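Local structure of pili retraction protein PilT (Thermus thermophilus, 5FL3) at residues Pro66-Leu69 against Glu70-Glu73; Thr167-Asp170 against Pro171-Phe174. The protein probably binds and hydrolyses ATP as a member of the secretion ATPase family, to drive the retraction of pili. All blocks are in the same frame, centred on the assembly; numbering follows the deposited sequence.

Interaction 1. Residues Pro66-Leu69 against Glu70-Glu73; sequences PEQL and EELE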
ATOM      1  N   PRO A  66     -22.089  13.576  21.507  1.00 65.47           N
ATOM      2  CA  PRO A  66     -23.491  13.324  21.865  1.00 64.53           C
ATOM      3  C   PRO A  66     -24.427  13.168  20.661  1.00 61.98           C
ATOM      4  O   PRO A  66     -25.380  12.380  20.725  1.00 59.71           O
ATOM      5  CB  PRO A  66     -23.852  14.550  22.705  1.00 61.40           C
ATOM      6  CG  PRO A  66     -22.553  14.904  23.377  1.00 57.18           C
ATOM      7  CD  PRO A  66     -21.509  14.674  22.309  1.00 61.04           C
ATOM      8  N   GLU A  67     -24.155  13.885  19.576  1.00 63.17           N
ATOM      9  CA  GLU A  67     -24.943  13.698  18.366  1.00 61.27           C
ATOM     10  C   GLU A  67     -24.718  12.271  17.835  1.00 64.41           C
ATOM     11  O   GLU A  67     -25.682  11.539  17.585  1.00 64.46           O
ATOM     12  CB  GLU A  67     -24.614  14.770  17.307  1.00 58.63           C
ATOM     13  CG  GLU A  67     -23.132  15.148  17.135  1.00 71.11           C
ATOM     14  CD  GLU A  67     -22.674  16.326  18.014  1.00 73.02           C
ATOM     15  OE1 GLU A  67     -22.834  16.250  19.253  1.00 71.84           O
ATOM     16  OE2 GLU A  67     -22.151  17.327  17.465  1.00 68.39           O
ATOM     17  N   GLN A  68     -23.450  11.873  17.708  1.00 61.70           N
ATOM     18  CA  GLN A  68     -23.085  10.521  17.287  1.00 57.54           C
ATOM     19  C   GLN A  68     -23.756   9.457  18.141  1.00 58.16           C
ATOM     20  O   GLN A  68     -24.177   8.414  17.644  1.00 57.22           O
ATOM     21  CB  GLN A  68     -21.573  10.337  17.344  1.00 52.67           C
ATOM     22  CG  GLN A  68     -20.859  10.723  16.080  1.00 52.43           C
ATOM     23  CD  GLN A  68     -19.395  11.016  16.314  1.00 55.29           C
ATOM     24  OE1 GLN A  68     -18.950  11.167  17.452  1.00 57.37           O
ATOM     25  NE2 GLN A  68     -18.629  11.086  15.233  1.00 57.87           N
ATOM     26  N   LEU A  69     -23.839   9.728  19.433  1.00 57.56           N
ATOM     27  CA  LEU A  69     -24.510   8.833  20.364  1.00 63.30           C
ATOM     28  C   LEU A  69     -25.967   8.593  20.005  1.00 66.68           C
ATOM     29  O   LEU A  69     -26.483   7.482  20.145  1.00 68.80           O
ATOM     30  CB  LEU A  69     -24.418   9.393  21.778  1.00 68.17           C
ATOM     31  CG  LEU A  69     -23.203   8.860  22.514  1.00 63.76           C
ATOM     32  CD1 LEU A  69     -23.073   9.499  23.891  1.00 58.08           C
ATOM     33  CD2 LEU A  69     -23.367   7.353  22.597  1.00 60.10           C
ATOM     34  N   GLU A  70     -26.641   9.634  19.546  1.00 67.29           N
ATOM     35  CA  GLU A  70     -28.035   9.456  19.209  1.00 75.76           C
ATOM     36  C   GLU A  70     -28.178   8.694  17.889  1.00 72.42           C
ATOM     37  O   GLU A  70     -28.958   7.740  17.812  1.00 75.73           O
ATOM     38  CB  GLU A  70     -28.773  10.801  19.152  1.00 78.15           C
ATOM     39  CG  GLU A  70     -30.304  10.646  19.229  1.00 83.33           C
ATOM     40  CD  GLU A  70     -30.743   9.427  20.058  1.00 92.08           C
ATOM     41  OE1 GLU A  70     -30.489   9.403  21.290  1.00 95.43           O
ATOM     42  OE2 GLU A  70     -31.334   8.486  19.470  1.00 91.28           O
ATOM     43  N   GLU A  71     -27.419   9.087  16.866  1.00 65.77           N
ATOM     44  CA  GLU A  71     -27.487   8.404  15.575  1.00 65.75           C
ATOM     45  C   GLU A  71     -27.019   6.952  15.691  1.00 68.16           C
ATOM     46  O   GLU A  71     -27.285   6.136  14.807  1.00 66.13           O
ATOM     47  CB  GLU A  71     -26.645   9.118  14.522  1.00 61.85           C
ATOM     48  CG  GLU A  71     -25.194   8.689  14.549  1.00 66.48           C
ATOM     49  CD  GLU A  71     -24.386   9.222  13.379  1.00 75.15           C
ATOM     50  OE1 GLU A  71     -24.216  10.460  13.284  1.00 72.49           O
ATOM     51  OE2 GLU A  71     -23.916   8.394  12.560  1.00 76.42           O
ATOM     52  N   LEU A  72     -26.319   6.640  16.780  1.00 64.03           N
ATOM     53  CA  LEU A  72     -25.820   5.296  17.005  1.00 60.90           C
ATOM     54  C   LEU A  72     -26.961   4.314  17.188  1.00 64.93           C
ATOM     55  O   LEU A  72     -26.884   3.171  16.742  1.00 64.39           O
ATOM     56  CB  LEU A  72     -24.893   5.256  18.215  1.00 58.06           C
ATOM     57  CG  LEU A  72     -24.448   3.851  18.621  1.00 55.31           C
ATOM     58  CD1 LEU A  72     -23.796   3.134  17.457  1.00 52.55           C
ATOM     59  CD2 LEU A  72     -23.511   3.911  19.807  1.00 54.75           C
ATOM     60  N   GLU A  73     -28.032   4.764  17.832  1.00 72.96           N
ATOM     61  CA  GLU A  73     -29.197   3.906  18.057  1.00 75.89           C
ATOM     62  C   GLU A  73     -29.949   3.619  16.761  1.00 67.18           C
ATOM     63  O   GLU A  73     -30.878   2.821  16.748  1.00 71.53           O
ATOM     64  CB  GLU A  73     -30.149   4.535  19.082  1.00 77.04           C
ATOM     65  CG  GLU A  73     -29.616   4.538  20.505  1.00 82.89           C
ATOM     66  CD  GLU A  73     -30.652   4.989  21.515  1.00 98.10           C
ATOM     67  OE1 GLU A  73     -31.860   4.771  21.266  1.00103.89           O
ATOM     68  OE2 GLU A  73     -30.263   5.565  22.555  1.00100.49           O
TER
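The amides of Glu70 and Glu71 bond back to Pro66 and Glu67 in the preceding turn of the helix. Glu71 N bonds to Glu67 O at 3.1 Å, almost straight at 169°, while Glu70 N reaches Pro66 O at 3.2 Å with a more bent geometry, the donor tilted from the carbonyl plane. Glu67 O also receives a weak bond from Glu70 N, and a further weak one runs from Leu72 N to Gln68 O. Beyond them Glu73 N bonds to Glu70 O, three residues back.

Most of these residues belong to the short helix 66-72 of the N-terminal part of the protein, which lies on strand 78-84, one of the two edge strands of the six-stranded antiparallel sheet. At its start Gln68 OE1 accepts a hydrogen bond from Thr65 N, which is one half of a capping box.

The apolar contact is slight: Leu69 CD2 stands 4.4 Å from Leu72 CD2. Both leucines touch Leu64, and Leu72 is buried against Met78. Among the polar side chains, Glu71 turns its CG between the backbone N and the carbonyl carbon (chi1 85°), which lays this methylene 3.3 Å from Gln68 O.

Interaction 2. Residues Thr167-Asp170 against Pro171-Phe174; sequences TIED and PIEF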
ATOM      1  N   THR A 167      -4.281  12.780  -4.408  1.00 28.55           N
ATOM      2  CA  THR A 167      -4.399  11.373  -4.065  1.00 32.14           C
ATOM      3  C   THR A 167      -5.872  11.017  -3.861  1.00 31.99           C
ATOM      4  O   THR A 167      -6.645  11.841  -3.385  1.00 29.62           O
ATOM      5  CB  THR A 167      -3.549  11.015  -2.795  1.00 32.07           C
ATOM      6  OG1 THR A 167      -4.258  11.351  -1.598  1.00 31.56           O
ATOM      7  CG2 THR A 167      -2.230  11.755  -2.809  1.00 28.30           C
ATOM      8  N   ILE A 168      -6.259   9.804  -4.265  1.00 33.09           N
ATOM      9  CA  ILE A 168      -7.625   9.305  -4.071  1.00 30.62           C
ATOM     10  C   ILE A 168      -7.538   7.964  -3.350  1.00 32.60           C
ATOM     11  O   ILE A 168      -6.990   6.993  -3.872  1.00 32.23           O
ATOM     12  CB  ILE A 168      -8.403   9.168  -5.396  1.00 32.40           C
ATOM     13  CG1 ILE A 168      -8.726  10.557  -5.972  1.00 35.08           C
ATOM     14  CG2 ILE A 168      -9.728   8.480  -5.155  1.00 29.39           C
ATOM     15  CD1 ILE A 168      -7.672  11.127  -6.818  1.00 37.03           C
ATOM     16  N   GLU A 169      -8.060   7.937  -2.131  1.00 32.15           N
ATOM     17  CA  GLU A 169      -7.688   6.914  -1.155  1.00 35.36           C
ATOM     18  C   GLU A 169      -8.902   6.317  -0.508  1.00 35.19           C
ATOM     19  O   GLU A 169      -9.906   7.009  -0.288  1.00 30.94           O
ATOM     20  CB  GLU A 169      -6.765   7.490  -0.063  1.00 34.23           C
ATOM     21  CG  GLU A 169      -5.404   7.909  -0.596  1.00 38.13           C
ATOM     22  CD  GLU A 169      -4.487   8.464   0.460  1.00 37.56           C
ATOM     23  OE1 GLU A 169      -3.916   7.653   1.228  1.00 41.71           O
ATOM     24  OE2 GLU A 169      -4.331   9.710   0.501  1.00 33.89           O
ATOM     25  N   ASP A 170      -8.785   5.029  -0.190  1.00 32.04           N
ATOM     26  CA  ASP A 170      -9.866   4.297   0.439  1.00 38.32           C
ATOM     27  C   ASP A 170      -9.331   3.238   1.402  1.00 38.83           C
ATOM     28  O   ASP A 170      -9.150   2.077   1.011  1.00 37.07           O
ATOM     29  CB  ASP A 170     -10.749   3.645  -0.627  1.00 35.13           C
ATOM     30  CG  ASP A 170     -11.967   2.975  -0.038  1.00 35.49           C
ATOM     31  OD1 ASP A 170     -12.252   3.204   1.157  1.00 38.72           O
ATOM     32  OD2 ASP A 170     -12.656   2.243  -0.774  1.00 37.56           O
ATOM     33  N   PRO A 171      -9.059   3.641   2.657  1.00 39.78           N
ATOM     34  CA  PRO A 171      -9.153   5.013   3.200  1.00 40.81           C
ATOM     35  C   PRO A 171      -7.794   5.756   3.153  1.00 37.05           C
ATOM     36  O   PRO A 171      -6.813   5.192   2.664  1.00 35.92           O
ATOM     37  CB  PRO A 171      -9.569   4.767   4.653  1.00 33.36           C
ATOM     38  CG  PRO A 171      -8.774   3.504   5.003  1.00 34.58           C
ATOM     39  CD  PRO A 171      -8.626   2.690   3.700  1.00 34.20           C
ATOM     40  N   ILE A 172      -7.727   6.983   3.663  1.00 35.04           N
ATOM     41  CA  ILE A 172      -6.431   7.660   3.788  1.00 39.30           C
ATOM     42  C   ILE A 172      -5.627   6.998   4.893  1.00 40.98           C
ATOM     43  O   ILE A 172      -6.087   6.949   6.033  1.00 41.57           O
ATOM     44  CB  ILE A 172      -6.561   9.163   4.112  1.00 36.36           C
ATOM     45  CG1 ILE A 172      -7.280   9.898   2.991  1.00 32.47           C
ATOM     46  CG2 ILE A 172      -5.184   9.773   4.319  1.00 39.54           C
ATOM     47  CD1 ILE A 172      -7.542  11.324   3.293  1.00 33.42           C
ATOM     48  N   GLU A 173      -4.442   6.488   4.552  1.00 40.55           N
ATOM     49  CA  GLU A 173      -3.612   5.742   5.494  1.00 40.18           C
ATOM     50  C   GLU A 173      -2.546   6.638   6.117  1.00 37.47           C
ATOM     51  O   GLU A 173      -2.199   6.486   7.282  1.00 41.41           O
ATOM     52  CB  GLU A 173      -2.951   4.532   4.804  1.00 45.64           C
ATOM     53  CG  GLU A 173      -3.922   3.447   4.257  1.00 41.13           C
ATOM     54  CD  GLU A 173      -4.595   2.634   5.360  1.00 54.36           C
ATOM     55  OE1 GLU A 173      -4.241   2.849   6.551  1.00 57.07           O
ATOM     56  OE2 GLU A 173      -5.489   1.792   5.041  1.00 53.63           O
ATOM     57  N   PHE A 174      -2.039   7.577   5.330  1.00 42.44           N
ATOM     58  CA  PHE A 174      -1.039   8.543   5.781  1.00 37.14           C
ATOM     59  C   PHE A 174      -1.504   9.966   5.519  1.00 41.89           C
ATOM     60  O   PHE A 174      -2.060  10.248   4.453  1.00 42.24           O
ATOM     61  CB  PHE A 174       0.289   8.306   5.075  1.00 36.45           C
ATOM     62  CG  PHE A 174       0.986   7.073   5.525  1.00 38.37           C
ATOM     63  CD1 PHE A 174       1.848   7.109   6.611  1.00 39.15           C
ATOM     64  CD2 PHE A 174       0.778   5.871   4.873  1.00 34.65           C
ATOM     65  CE1 PHE A 174       2.490   5.969   7.031  1.00 40.76           C
ATOM     66  CE2 PHE A 174       1.414   4.729   5.289  1.00 34.64           C
ATOM     67  CZ  PHE A 174       2.269   4.773   6.370  1.00 38.70           C
TER
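The carboxylate of Glu169 has Ile172 over one face: Ile172 CA lies 3.9 Å from Glu169 CD, and Ile172 CG1 stands 3.9 Å from Glu169 OE2. The two side chains cross at about a right angle, with Ile172 CA, CG1 and CG2 all on this face. At the edge, Thr167 OG1 donates to Glu169 OE2 at 2.7 Å, meeting it on the anti side but 29° out of the carboxylate plane, displaced away from the isoleucine. Gln185 NE2 is a second donor to the same oxygen. Glu173 N approaches Glu169 OE1 from the isoleucine side, well above the plane, at 3.6 Å. With an alanine here in place of Glu169, Thr167 OG1 and Gln185 NE2 would probably lose their shared acceptor, and Ile172 the flat group beneath it.

This is the end of strand 164-169 in the P-loop ATPase core, where the chain leaves the sheet; the sequence Thr-Ile-Glu-Asp-Pro-Ile-Glu is consistent with the Asp box of the secretion ATPases. The turn is made by a cis peptide between Asp170 and Pro171, their CA atoms 2.9 Å apart. Asp170 has CG opposite its own N (chi1 -175°), beside its carbonyl carbon, which places OD1 3.6 Å from Pro171 N. On the inner side of the bend Glu169 CB packs 3.6 Å from Pro171 O.

Beyond Ile172, whose N bonds to Glu187 OE2, the chain heads for the nucleotide. Glu173 forms a salt bridge with Arg106 and touches Ser147, a residue of the ADP site, while Phe174 packs on Thr148 and Ala151 of helix 146-160.

Interaction 1 and interaction 2 have no element in common and do not touch; their centres are about 26 Å apart. The first is a surface contact far from the nucleotide, in a helix leaning on the antiparallel sheet, and its cohesion comes mostly from backbone bonds, with four glutamates exposed. The second is partly buried, near the centre of the chain, where one of the parallel strands of the P-loop core ends. There the two halves, 167-170 and 171-174, share no backbone hydrogen bond, and a buried carboxylate against an isoleucine takes the place of such bonds. Residues 171-174 border the ADP site through Glu173, whereas residues 66-73 lie away from it.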